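Long-range contacts in putative endonuclease/exonuclease/phosphatase family protein (Bacteroides thetaiotaomicron, PDB 3MPR), which probably acts as a metal-dependent nuclease of the endonuclease/exonuclease/phosphatase family, which has the DNase I-like fold: residues Val196-Tyr201 / Val232-His237; Leu7-Tyr12 / Val285-Asp290; Gly113-Leu118 / Lys148-Glu153. All blocks are in the same frame, centred on the assembly; numbering follows the deposited sequence. Where two conformers were deposited one is given.

Contact 1: Val196-Tyr201 / Val232-His237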
loop_
_atom_site.group_PDB
_atom_site.type_symbol
_atom_site.label_atom_id
_atom_site.label_comp_id
_atom_site.label_asym_id
_atom_site.label_seq_id
_atom_site.Cartn_x
_atom_site.Cartn_y
_atom_site.Cartn_z
ATOM N N VAL A 196 -4.013 -28.486 -7.333
ATOM C CA VAL A 196 -5.005 -27.920 -8.251
ATOM C C VAL A 196 -4.978 -26.395 -8.171
ATOM O O VAL A 196 -5.093 -25.711 -9.192
ATOM C CB VAL A 196 -6.446 -28.443 -7.957
ATOM C CG1 VAL A 196 -7.482 -27.735 -8.827
ATOM C CG2 VAL A 196 -6.519 -29.958 -8.179
ATOM N N LEU A 197 -4.825 -25.879 -6.949
ATOM C CA LEU A 197 -4.685 -24.437 -6.689
ATOM C C LEU A 197 -3.484 -24.203 -5.789
ATOM O O LEU A 197 -3.067 -25.105 -5.066
ATOM C CB LEU A 197 -5.912 -23.891 -5.962
ATOM C CG LEU A 197 -7.232 -23.833 -6.739
ATOM C CD1 LEU A 197 -8.432 -23.644 -5.796
ATOM C CD2 LEU A 197 -7.178 -22.730 -7.787
ATOM N N CYS A 198 -2.966 -22.976 -5.813
ATOM C CA CYS A 198 -1.864 -22.553 -4.957
ATOM C C CYS A 198 -2.297 -21.409 -4.063
ATOM O O CYS A 198 -3.017 -20.521 -4.506
ATOM C CB CYS A 198 -0.694 -22.069 -5.820
ATOM S SG CYS A 198 -0.101 -23.361 -6.965
ATOM N N ASP A 199 -1.829 -21.412 -2.820
ATOM C CA ASP A 199 -2.035 -20.280 -1.919
ATOM C C ASP A 199 -1.043 -19.173 -2.287
ATOM O O ASP A 199 0.164 -19.394 -2.244
ATOM C CB ASP A 199 -1.782 -20.744 -0.476
ATOM C CG ASP A 199 -2.060 -19.669 0.540
ATOM O OD1 ASP A 199 -2.358 -18.519 0.137
ATOM O OD2 ASP A 199 -1.991 -19.976 1.752
ATOM N N SER A 200 -1.534 -17.992 -2.655
ATOM C CA SER A 200 -0.672 -16.856 -2.997
ATOM C C SER A 200 0.289 -16.513 -1.861
ATOM O O SER A 200 1.386 -16.026 -2.090
ATOM C CB SER A 200 -1.505 -15.600 -3.301
ATOM O OG SER A 200 -2.293 -15.738 -4.474
ATOM N N TYR A 201 -0.156 -16.722 -0.625
ATOM C CA TYR A 201 0.719 -16.469 0.526
ATOM C C TYR A 201 1.974 -17.323 0.435
ATOM O O TYR A 201 3.087 -16.862 0.723
ATOM C CB TYR A 201 -0.008 -16.757 1.841
ATOM C CG TYR A 201 0.892 -16.655 3.051
ATOM C CD1 TYR A 201 1.584 -17.769 3.524
ATOM C CD2 TYR A 201 1.061 -15.439 3.715
ATOM C CE1 TYR A 201 2.423 -17.678 4.637
ATOM C CE2 TYR A 201 1.894 -15.345 4.835
ATOM C CZ TYR A 201 2.568 -16.468 5.281
ATOM O OH TYR A 201 3.396 -16.375 6.374
ATOM N N VAL A 232 -4.861 -19.547 -6.604
ATOM C CA VAL A 232 -4.757 -19.401 -8.051
ATOM C C VAL A 232 -4.302 -20.692 -8.710
ATOM O O VAL A 232 -3.635 -21.510 -8.091
ATOM C CB VAL A 232 -3.773 -18.270 -8.459
ATOM C CG1 VAL A 232 -4.226 -16.927 -7.904
ATOM C CG2 VAL A 232 -2.357 -18.586 -7.997
ATOM N N SER A 233 -4.647 -20.867 -9.977
ATOM C CA SER A 233 -4.113 -22.008 -10.718
ATOM C C SER A 233 -2.584 -21.914 -10.746
ATOM O O SER A 233 -2.024 -20.826 -10.752
ATOM C CB SER A 233 -4.680 -22.032 -12.147
ATOM O OG SER A 233 -6.099 -22.086 -12.154
ATOM N N PRO A 234 -1.892 -23.065 -10.759
ATOM C CA PRO A 234 -0.424 -23.014 -10.727
ATOM C C PRO A 234 0.157 -22.380 -11.991
ATOM O O PRO A 234 1.337 -22.042 -12.007
ATOM C CB PRO A 234 -0.008 -24.491 -10.641
ATOM C CG PRO A 234 -1.260 -25.250 -10.300
ATOM C CD PRO A 234 -2.418 -24.437 -10.777
ATOM N N SER A 235 -0.660 -22.203 -13.025
ATOM C CA SER A 235 -0.198 -21.561 -14.255
ATOM C C SER A 235 0.063 -20.063 -14.079
ATOM O O SER A 235 0.801 -19.456 -14.868
ATOM C CB SER A 235 -1.183 -21.813 -15.401
ATOM O OG SER A 235 -2.490 -21.415 -15.034
ATOM N N PHE A 236 -0.528 -19.460 -13.044
ATOM C CA PHE A 236 -0.189 -18.079 -12.710
ATOM C C PHE A 236 1.149 -18.007 -12.000
ATOM O O PHE A 236 1.472 -18.855 -11.174
ATOM C CB PHE A 236 -1.220 -17.437 -11.770
ATOM C CG PHE A 236 -2.487 -17.034 -12.432
ATOM C CD1 PHE A 236 -2.555 -15.864 -13.182
ATOM C CD2 PHE A 236 -3.633 -17.802 -12.279
ATOM C CE1 PHE A 236 -3.743 -15.478 -13.781
ATOM C CE2 PHE A 236 -4.824 -17.417 -12.877
ATOM C CZ PHE A 236 -4.881 -16.256 -13.623
ATOM N N HIS A 237 1.918 -16.973 -12.295
ATOM C CA HIS A 237 3.077 -16.685 -11.464
ATOM C C HIS A 237 2.675 -15.639 -10.424
ATOM O O HIS A 237 2.167 -14.575 -10.776
ATOM C CB HIS A 237 4.241 -16.157 -12.284
ATOM C CG HIS A 237 5.475 -15.941 -11.468
ATOM N ND1 HIS A 237 6.197 -16.986 -10.930
ATOM C CD2 HIS A 237 6.087 -14.808 -11.054
ATOM C CE1 HIS A 237 7.216 -16.503 -10.239
ATOM N NE2 HIS A 237 7.171 -15.184 -10.300
HETATM O O HOH W 1 -6.623 -24.848 -12.080
#
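Cys198 and Val232 form an antiparallel hydrogen-bonded pair, joined by Cys198 N to Val232 O at 2.8 Å and Val232 N to Cys198 O at 3.0 Å. Cys198 SG lies anti to the carbonyl carbon (chi1 -59°), and there it rests on the Pro234 ring, Cys198 SG to Pro234 CB 3.8 Å. The same ring lays its CD against Val196 O at 3.4 Å. Leu197 brings its CD2 branch over the Val232-Ser233 peptide, 3.6 Å from Val232 C, while its side chain also packs on Met162 of helix 148-164. Beyond the bridge the chains part: Ser233 to Phe236 make a type I turn, and Asp199 N-caps the helix starting at Ser200, its OD1 accepting from Tyr201 N from above the carboxylate plane. Strand 198-199 is outermost in its sheet within this chain. One pair of backbone bonds therefore fastens this short edge strand to strand 228-232, and sulfur and proline extend the hold by dispersion past the point where the pairing ends.

Contact 2: Leu7-Tyr12 / Val285-Asp290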
loop_
_atom_site.group_PDB
_atom_site.type_symbol
_atom_site.label_atom_id
_atom_site.label_comp_id
_atom_site.label_asym_id
_atom_site.label_seq_id
_atom_site.Cartn_x
_atom_site.Cartn_y
_atom_site.Cartn_z
ATOM N N LEU A 7 -1.900 -8.696 -13.588
ATOM C CA LEU A 7 -3.152 -8.403 -12.895
ATOM C C LEU A 7 -2.905 -8.088 -11.420
ATOM O O LEU A 7 -2.131 -8.773 -10.762
ATOM C CB LEU A 7 -4.067 -9.635 -12.936
ATOM C CG LEU A 7 -4.623 -10.111 -14.264
ATOM C CD1 LEU A 7 -5.388 -11.406 -14.055
ATOM C CD2 LEU A 7 -5.517 -9.042 -14.871
ATOM N N THR A 8 -3.608 -7.096 -10.885
ATOM C CA THR A 8 -3.629 -6.915 -9.439
ATOM C C THR A 8 -5.002 -7.309 -8.933
ATOM O O THR A 8 -6.002 -6.725 -9.344
ATOM C CB THR A 8 -3.359 -5.464 -9.054
ATOM O OG1 THR A 8 -2.031 -5.130 -9.452
ATOM C CG2 THR A 8 -3.491 -5.279 -7.544
ATOM N N VAL A 9 -5.052 -8.302 -8.055
ATOM C CA VAL A 9 -6.330 -8.776 -7.540
ATOM C C VAL A 9 -6.338 -8.642 -6.026
ATOM O O VAL A 9 -5.286 -8.454 -5.414
ATOM C CB VAL A 9 -6.617 -10.231 -7.956
ATOM C CG1 VAL A 9 -6.556 -10.372 -9.488
ATOM C CG2 VAL A 9 -5.634 -11.202 -7.284
ATOM N N ALA A 10 -7.529 -8.685 -5.441
ATOM C CA ALA A 10 -7.689 -8.579 -3.995
ATOM C C ALA A 10 -8.902 -9.362 -3.514
ATOM O O ALA A 10 -9.807 -9.691 -4.291
ATOM C CB ALA A 10 -7.811 -7.124 -3.576
ATOM N N SER A 11 -8.890 -9.665 -2.223
ATOM C CA SER A 11 -10.032 -10.232 -1.531
ATOM C C SER A 11 -10.251 -9.336 -0.317
ATOM O O SER A 11 -9.315 -9.039 0.423
ATOM C CB SER A 11 -9.725 -11.661 -1.080
ATOM O OG SER A 11 -10.860 -12.237 -0.432
ATOM N N TYR A 12 -11.475 -8.877 -0.116
ATOM C CA TYR A 12 -11.722 -7.921 0.971
ATOM C C TYR A 12 -13.119 -8.111 1.518
ATOM O O TYR A 12 -14.102 -7.843 0.822
ATOM C CB TYR A 12 -11.592 -6.504 0.429
ATOM C CG TYR A 12 -11.311 -5.420 1.455
ATOM C CD1 TYR A 12 -11.207 -5.706 2.808
ATOM C CD2 TYR A 12 -11.141 -4.102 1.051
ATOM C CE1 TYR A 12 -10.940 -4.701 3.737
ATOM C CE2 TYR A 12 -10.872 -3.084 1.976
ATOM C CZ TYR A 12 -10.777 -3.390 3.311
ATOM O OH TYR A 12 -10.506 -2.386 4.221
ATOM N N VAL A 285 -2.879 -9.239 -4.181
ATOM C CA VAL A 285 -1.926 -10.123 -4.860
ATOM C C VAL A 285 -1.677 -9.664 -6.300
ATOM O O VAL A 285 -2.613 -9.312 -7.019
ATOM C CB VAL A 285 -2.423 -11.587 -4.854
ATOM C CG1 VAL A 285 -1.556 -12.466 -5.794
ATOM C CG2 VAL A 285 -2.423 -12.138 -3.410
ATOM N N GLU A 286 -0.410 -9.640 -6.699
ATOM C CA GLU A 286 -0.035 -9.222 -8.035
ATOM C C GLU A 286 0.382 -10.467 -8.794
ATOM O O GLU A 286 1.235 -11.226 -8.335
ATOM C CB GLU A 286 1.085 -8.174 -7.989
ATOM C CG GLU A 286 0.589 -6.823 -7.429
ATOM C CD GLU A 286 1.670 -6.047 -6.687
ATOM O OE1 GLU A 286 2.302 -5.173 -7.304
ATOM O OE2 GLU A 286 1.878 -6.303 -5.483
ATOM N N LEU A 287 -0.259 -10.685 -9.938
ATOM C CA LEU A 287 -0.065 -11.908 -10.702
ATOM C C LEU A 287 0.478 -11.595 -12.082
ATOM O O LEU A 287 0.265 -10.503 -12.604
ATOM C CB LEU A 287 -1.413 -12.623 -10.882
ATOM C CG LEU A 287 -2.136 -13.046 -9.610
ATOM C CD1 LEU A 287 -3.527 -13.545 -9.959
ATOM C CD2 LEU A 287 -1.340 -14.115 -8.864
ATOM N N VAL A 288 1.165 -12.566 -12.680
ATOM C CA VAL A 288 1.500 -12.478 -14.090
ATOM C C VAL A 288 1.136 -13.788 -14.761
ATOM O O VAL A 288 1.323 -14.870 -14.182
ATOM C CB VAL A 288 3.001 -12.208 -14.335
ATOM C CG1 VAL A 288 3.285 -12.201 -15.836
ATOM C CG2 VAL A 288 3.418 -10.886 -13.717
ATOM N N PHE A 289 0.615 -13.692 -15.980
ATOM C CA PHE A 289 0.317 -14.886 -16.765
ATOM C C PHE A 289 1.000 -14.801 -18.136
ATOM O O PHE A 289 0.788 -13.854 -18.893
ATOM C CB PHE A 289 -1.193 -15.064 -16.936
ATOM C CG PHE A 289 -1.580 -16.406 -17.508
ATOM C CD1 PHE A 289 -1.626 -16.608 -18.878
ATOM C CD2 PHE A 289 -1.878 -17.464 -16.668
ATOM C CE1 PHE A 289 -1.982 -17.842 -19.402
ATOM C CE2 PHE A 289 -2.240 -18.698 -17.182
ATOM C CZ PHE A 289 -2.282 -18.889 -18.554
ATOM N N ASP A 290 1.827 -15.796 -18.433
ATOM C CA ASP A 290 2.538 -15.885 -19.707
ATOM C C ASP A 290 1.714 -16.791 -20.627
ATOM O O ASP A 290 1.652 -17.993 -20.418
ATOM C CB ASP A 290 3.913 -16.503 -19.422
ATOM C CG ASP A 290 4.815 -16.594 -20.648
ATOM O OD1 ASP A 290 4.324 -16.657 -21.780
ATOM O OD2 ASP A 290 6.045 -16.618 -20.459
#
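Val9 has CG1 anti to its carbonyl carbon (chi1 -56°), which leaves CG2 between the backbone N and that carbon, on the side of Val285, 3.6 Å from Val285 O and 4.0 Å from Val285 CB. Leu287 CD1, anti to its own CA (chi2 172°), meets the same methyl, with CD1 4.1 Å from Val9 CG2. Val9 CG2 is thus shared by two residues of the opposing strand, while the Val9 and Val285 side chains cross obliquely. Leu7 adds a looser touch through its CB, 4.5 Å from Leu287 CB.

Under these apolar groups the strands pair antiparallel. Leu7 with Leu287 and Val9 with Val285 are hydrogen-bonded pairs, each with two backbone bonds; three of the four are 2.8 Å, Leu287 N to Leu7 O, Val9 N to Val285 O and Val285 N to Val9 O. Thr8 and Glu286 form the non-hydrogen-bonded pair between them, and their side chains lie on the other face, side by side and pointing the same way. Thr8 OG1 sits 3.7 Å from Glu286 CG, the aliphatic part of the acid; the carboxylate itself makes a salt bridge with Arg240.

Strands 5-13 and 283-289, from near the two ends of the chain, are neighbours in the middle of one sheet of the DNase I-like sandwich. The face with Leu7, Val9, Val285 and Leu287 looks into the sandwich, where Val9 packs on Ile174 and Ile230, and Leu287 on Ile174 and Val232, all from the other sheet. The two faces thus differ in chemistry: branched aliphatic groups fill the interior between the sheets, whereas a hydroxyl and a paired carboxylate lie on the partly exposed side, and the four backbone bonds satisfy the polar groups of the buried pairs.

Contact 3: Gly113-Leu118 / Lys148-Glu153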
loop_
_atom_site.group_PDB
_atom_site.type_symbol
_atom_site.label_atom_id
_atom_site.label_comp_id
_atom_site.label_asym_id
_atom_site.label_seq_id
_atom_site.Cartn_x
_atom_site.Cartn_y
_atom_site.Cartn_z
ATOM N N GLY A 113 -26.022 -25.880 2.764
ATOM C CA GLY A 113 -25.363 -27.097 2.324
ATOM C C GLY A 113 -24.888 -27.953 3.479
ATOM O O GLY A 113 -24.402 -27.434 4.487
ATOM N N TRP A 114 -25.028 -29.268 3.328
ATOM C CA TRP A 114 -24.543 -30.214 4.324
ATOM C C TRP A 114 -24.859 -29.736 5.748
ATOM O O TRP A 114 -26.024 -29.576 6.092
ATOM C CB TRP A 114 -23.047 -30.494 4.101
ATOM C CG TRP A 114 -22.773 -30.946 2.680
ATOM C CD1 TRP A 114 -22.848 -32.221 2.201
ATOM C CD2 TRP A 114 -22.421 -30.117 1.556
ATOM N NE1 TRP A 114 -22.549 -32.243 0.857
ATOM C CE2 TRP A 114 -22.291 -30.966 0.435
ATOM C CE3 TRP A 114 -22.204 -28.743 1.391
ATOM C CZ2 TRP A 114 -21.958 -30.487 -0.833
ATOM C CZ3 TRP A 114 -21.863 -28.270 0.136
ATOM C CH2 TRP A 114 -21.745 -29.138 -0.962
ATOM N N ASP A 115 -23.835 -29.481 6.555
ATOM C CA ASP A 115 -24.039 -29.114 7.963
ATOM C C ASP A 115 -23.938 -27.606 8.258
ATOM O O ASP A 115 -23.764 -27.191 9.413
ATOM C CB ASP A 115 -23.076 -29.908 8.859
ATOM C CG ASP A 115 -21.608 -29.620 8.546
ATOM O OD1 ASP A 115 -21.329 -28.934 7.542
ATOM O OD2 ASP A 115 -20.729 -30.082 9.304
ATOM N N ALA A 116 -24.067 -26.784 7.223
ATOM C CA ALA A 116 -23.946 -25.334 7.390
ATOM C C ALA A 116 -25.205 -24.736 8.029
ATOM O O ALA A 116 -26.279 -25.330 7.954
ATOM C CB ALA A 116 -23.655 -24.673 6.046
ATOM N N VAL A 117 -25.077 -23.567 8.655
ATOM C CA VAL A 117 -26.229 -22.910 9.282
ATOM C C VAL A 117 -26.861 -21.823 8.411
ATOM O O VAL A 117 -28.046 -21.512 8.558
ATOM C CB VAL A 117 -25.877 -22.312 10.657
ATOM C CG1 VAL A 117 -25.477 -23.417 11.625
ATOM C CG2 VAL A 117 -24.761 -21.290 10.516
ATOM N N LEU A 118 -26.076 -21.240 7.507
ATOM C CA LEU A 118 -26.601 -20.232 6.591
ATOM C C LEU A 118 -26.349 -20.620 5.135
ATOM O O LEU A 118 -25.386 -21.325 4.840
ATOM C CB LEU A 118 -25.976 -18.864 6.885
ATOM C CG LEU A 118 -26.639 -17.956 7.930
ATOM C CD1 LEU A 118 -27.093 -18.727 9.145
ATOM C CD2 LEU A 118 -25.697 -16.830 8.338
ATOM N N LYS A 148 -18.420 -27.702 9.205
ATOM C CA LYS A 148 -17.114 -28.193 8.791
ATOM C C LYS A 148 -17.236 -29.061 7.540
ATOM O O LYS A 148 -16.481 -28.909 6.578
ATOM C CB LYS A 148 -16.464 -28.985 9.928
ATOM C CG LYS A 148 -15.067 -29.501 9.617
ATOM C CD LYS A 148 -14.528 -30.305 10.791
ATOM C CE LYS A 148 -13.025 -30.494 10.707
ATOM N NZ LYS A 148 -12.612 -30.992 9.369
ATOM N N LYS A 149 -18.183 -29.987 7.548
ATOM C CA LYS A 149 -18.374 -30.825 6.376
ATOM C C LYS A 149 -18.699 -29.943 5.174
ATOM O O LYS A 149 -18.201 -30.167 4.071
ATOM C CB LYS A 149 -19.492 -31.849 6.591
ATOM C CG LYS A 149 -19.725 -32.718 5.364
ATOM C CD LYS A 149 -20.672 -33.879 5.650
ATOM C CE LYS A 149 -20.651 -34.876 4.498
ATOM N NZ LYS A 149 -21.909 -35.664 4.455
ATOM N N ALA A 150 -19.529 -28.929 5.398
ATOM C CA ALA A 150 -19.909 -28.017 4.316
ATOM C C ALA A 150 -18.698 -27.297 3.717
ATOM O O ALA A 150 -18.598 -27.160 2.505
ATOM C CB ALA A 150 -20.929 -27.020 4.795
ATOM N N ARG A 151 -17.775 -26.841 4.562
ATOM C CA ARG A 151 -16.562 -26.188 4.063
ATOM C C ARG A 151 -15.708 -27.112 3.189
ATOM O O ARG A 151 -15.220 -26.706 2.129
ATOM C CB ARG A 151 -15.720 -25.612 5.213
ATOM C CG ARG A 151 -16.377 -24.438 5.948
ATOM C CD ARG A 151 -15.366 -23.755 6.879
ATOM N NE ARG A 151 -14.869 -24.638 7.926
ATOM C CZ ARG A 151 -15.382 -24.717 9.154
ATOM N NH1 ARG A 151 -16.432 -23.979 9.498
ATOM N NH2 ARG A 151 -14.853 -25.545 10.037
ATOM N N VAL A 152 -15.531 -28.353 3.628
ATOM C CA VAL A 152 -14.750 -29.314 2.863
ATOM C C VAL A 152 -15.455 -29.636 1.539
ATOM O O VAL A 152 -14.850 -29.580 0.463
ATOM C CB VAL A 152 -14.497 -30.605 3.673
ATOM C CG1 VAL A 152 -13.738 -31.621 2.834
ATOM C CG2 VAL A 152 -13.719 -30.283 4.947
ATOM N N GLU A 153 -16.742 -29.962 1.620
ATOM C CA GLU A 153 -17.513 -30.251 0.414
ATOM C C GLU A 153 -17.503 -29.050 -0.522
ATOM O O GLU A 153 -17.404 -29.197 -1.746
ATOM C CB GLU A 153 -18.948 -30.626 0.776
ATOM C CG GLU A 153 -19.052 -31.922 1.584
ATOM C CD GLU A 153 -18.827 -33.180 0.737
ATOM O OE1 GLU A 153 -18.811 -33.090 -0.513
ATOM O OE2 GLU A 153 -18.665 -34.270 1.329
HETATM O O HOH W 2 -19.458 -29.541 11.405
#
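Trp114 lies with one face of its indole against Glu153, whose CB stands over the six-membered ring, 3.3 Å from its centroid and 11° off the normal, a close CH-pi contact. Glu153 CG continues over the pyrrole side, 3.6 Å from Trp114 NE1. The acid chain bends at chi2, placing CD near NE1, and the carboxylate plane ends only 20° from that of the ring. Trp114 CE3 also meets Ala150 CA obliquely at 3.8 Å, and the extended chain of Lys149 crosses the tryptophan at about a right angle, bringing CE near CD1.

Ala150 is packed from several sides. Its CB touches Ala116 CB at 3.8 Å and comes 3.5 Å from Gly113 O, the carbonyl that also accepts from Ala116 N inside the loop. That bond closes a type II' turn from Gly113 to Ala116, with Trp114 and Asp115 at its corners and both directed at the first turn of helix 148-164. In this DNase I-like fold the helix follows strand 135-142, and the loop joins strands 93-102 and 121-129, so the turn packs the loop between two neighbouring strands against the start of the helix.

Asp115 reaches the backbone amides of that first turn with both carboxylate oxygens. Ala150 N donates to Asp115 OD1 at 2.8 Å, Lys149 N to Asp115 OD2 at 3.1 Å, each meeting its oxygen on the syn side and somewhat out of the carboxylate plane. Asp115 CG lies between the backbone N and the carbonyl carbon (chi1 61°), which presents the group to the helix. A water between Asp115 OD2 and Lys148 N is doubtful, being unusually close to OD2. The negative group at the helix N-terminus would be expected to be favoured by the helix dipole. Asp144, next to the turn, accepts from Val117 N and Leu118 N.

Contact 2 is the buried one, joining two neighbouring strands within one sheet of the sandwich; contact 1 lies at the margin of the other sheet, partly buried, and contact 3 is peripheral, with no strand in either segment. Contacts 1 and 2 touch, centres 11 Å apart: Phe236 packs on Phe289, and His237 N probably bonds to Val288 O where the chain passes into the sheet of contact 2. Contact 3 is about 14 Å from contact 2 at the nearest atoms, on the opposite side of the chain's centre. Contact 1 has one bridge and a sulfur-proline contact, contact 2 three paired positions, contact 3 carboxylate-to-amide bonds at a helix start and an aromatic face.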